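Local coordinates for protein beta sliding clamp (Pseudomonas aeruginosa, PDB 6AMS) that encircles DNA as a ring-shaped head-to-tail homodimer and probably tethers DNA polymerases and other proteins to it, giving them processivity, at residues A[285-290]-A[313-318]. Sequence-based numbering, arbitrary orientation.
Sequences QLSNGL and GGNLEI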
loop_
_atom_site.group_PDB
_atom_site.type_symbol
_atom_site.label_atom_id
_atom_site.label_comp_id
_atom_site.label_asym_id
_atom_site.label_seq_id
_atom_site.Cartn_x
_atom_site.Cartn_y
_atom_site.Cartn_z
ATOM N N GLN A 285 19.842 -30.435 3.615
ATOM C CA GLN A 285 20.526 -31.678 3.907
ATOM C C GLN A 285 19.465 -32.638 4.353
ATOM O O GLN A 285 18.838 -32.456 5.406
ATOM C CB GLN A 285 21.595 -31.500 4.966
ATOM C CG GLN A 285 22.816 -30.778 4.410
ATOM C CD GLN A 285 23.917 -30.618 5.421
ATOM O OE1 GLN A 285 23.644 -30.398 6.592
ATOM N NE2 GLN A 285 25.148 -30.771 5.000
ATOM N N LEU A 286 19.223 -33.626 3.498
ATOM C CA LEU A 286 18.170 -34.583 3.703
ATOM C C LEU A 286 18.810 -35.890 4.152
ATOM O O LEU A 286 19.801 -36.358 3.580
ATOM C CB LEU A 286 17.378 -34.782 2.403
ATOM C CG LEU A 286 16.213 -35.750 2.478
ATOM C CD1 LEU A 286 15.070 -35.208 3.300
ATOM C CD2 LEU A 286 15.729 -36.063 1.082
ATOM N N SER A 287 18.225 -36.468 5.191
ATOM C CA SER A 287 18.606 -37.788 5.674
ATOM C C SER A 287 17.362 -38.410 6.258
ATOM O O SER A 287 16.317 -37.750 6.383
ATOM C CB SER A 287 19.705 -37.664 6.739
ATOM O OG SER A 287 19.241 -36.868 7.820
ATOM N N ASN A 288 17.474 -39.678 6.614
ATOM C CA ASN A 288 16.339 -40.447 7.145
ATOM C C ASN A 288 15.569 -39.661 8.209
ATOM O O ASN A 288 16.126 -39.263 9.234
ATOM C CB ASN A 288 16.827 -41.799 7.673
ATOM C CG ASN A 288 17.270 -42.748 6.545
ATOM O OD1 ASN A 288 16.907 -42.603 5.359
ATOM N ND2 ASN A 288 18.092 -43.713 6.906
ATOM N N GLY A 289 14.304 -39.407 7.891
ATOM C CA GLY A 289 13.382 -38.684 8.741
ATOM C C GLY A 289 13.834 -37.312 9.186
ATOM O O GLY A 289 13.460 -36.881 10.275
ATOM N N LEU A 290 14.568 -36.597 8.336
ATOM C CA LEU A 290 15.112 -35.306 8.741
ATOM C C LEU A 290 15.529 -34.395 7.575
ATOM O O LEU A 290 16.264 -34.818 6.675
ATOM C CB LEU A 290 16.312 -35.545 9.666
ATOM C CG LEU A 290 16.872 -34.308 10.416
ATOM C CD1 LEU A 290 15.925 -33.828 11.512
ATOM C CD2 LEU A 290 18.259 -34.581 10.988
ATOM N N GLY A 313 16.022 -43.128 2.803
ATOM C CA GLY A 313 16.943 -43.333 1.696
ATOM C C GLY A 313 18.245 -42.609 1.873
ATOM O O GLY A 313 18.522 -42.088 2.930
ATOM N N GLY A 314 19.027 -42.572 0.801
ATOM C CA GLY A 314 20.350 -41.949 0.788
ATOM C C GLY A 314 20.343 -40.480 1.165
ATOM O O GLY A 314 19.344 -39.766 0.982
ATOM N N ASN A 315 21.466 -40.036 1.720
ATOM C CA ASN A 315 21.647 -38.637 2.075
ATOM C C ASN A 315 21.684 -37.803 0.810
ATOM O O ASN A 315 22.154 -38.273 -0.226
ATOM C CB ASN A 315 22.945 -38.414 2.864
ATOM C CG ASN A 315 22.844 -38.871 4.304
ATOM O OD1 ASN A 315 21.754 -39.073 4.849
ATOM N ND2 ASN A 315 24.005 -39.098 4.912
ATOM N N LEU A 316 21.238 -36.561 0.928
ATOM C CA LEU A 316 21.209 -35.668 -0.203
ATOM C C LEU A 316 21.389 -34.204 0.158
ATOM O O LEU A 316 20.571 -33.624 0.854
ATOM C CB LEU A 316 19.891 -35.836 -0.952
ATOM C CG LEU A 316 19.569 -34.756 -1.975
ATOM C CD1 LEU A 316 20.477 -34.884 -3.181
ATOM C CD2 LEU A 316 18.110 -34.827 -2.386
ATOM N N GLU A 317 22.500 -33.632 -0.282
ATOM C CA GLU A 317 22.739 -32.213 -0.118
ATOM C C GLU A 317 22.318 -31.538 -1.412
ATOM O O GLU A 317 22.754 -31.937 -2.491
ATOM C CB GLU A 317 24.203 -31.903 0.182
ATOM C CG GLU A 317 24.362 -30.601 0.970
ATOM C CD GLU A 317 25.675 -30.480 1.740
ATOM O OE1 GLU A 317 26.074 -31.440 2.453
ATOM O OE2 GLU A 317 26.304 -29.422 1.668
ATOM N N ILE A 318 21.468 -30.525 -1.323
ATOM C CA ILE A 318 20.970 -29.853 -2.513
ATOM C C ILE A 318 20.616 -28.393 -2.242
ATOM O O ILE A 318 20.158 -28.048 -1.173
ATOM C CB ILE A 318 19.761 -30.631 -3.082
ATOM C CG1 ILE A 318 19.390 -30.162 -4.487
ATOM C CG2 ILE A 318 18.582 -30.570 -2.134
ATOM C CD1 ILE A 318 18.493 -31.116 -5.229
#
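Gly313 N gives its hydrogen to Asn288 OD1 at 2.8 Å, an almost straight bond that runs nearly in line with the side-chain C=O. Asn288 stands in the type II turn from Ser287 to Leu290; with its CG beside the backbone N (chi1 -70°), the end of its side chain comes close to the loop that leads into strand 316-321.

Further along, the two strands run antiparallel. Leu286 and Leu316 form a hydrogen-bonded pair: Leu286 N donates to Leu316 O, and Leu316 N returns the bond to Leu286 O, each at 3.0 Å. Leu286 O also receives a CA-H...O contact from Asn315 CA at 3.3 Å. Both leucine side chains leave by the same face of the sheet and are buried, their CB atoms 4.3 Å apart; Val257 and Lys255 of strand 255-260 pack against Leu286 and Leu316 respectively.

The other face carries the non-hydrogen-bonded pair Gln285 and Glu317. Their side chains rise side by side, CG against CG, and Gln285 NE2 reaches Glu317 OE1 at 2.8 Å. That oxygen lies in the glutamine's amide plane, yet the nitrogen sits above the carboxylate, the two planes being 79° apart. On the same face Asn315 OD1 rests against Ser287 CB.

Strand 281-287 thus has 316-321 on one side and, through the tight turn, 290-296 on the other: within the chain, 316-321 is an outermost strand of this antiparallel sheet in the C-terminal domain of a ring-shaped bacterial DNA polymerase processivity factor.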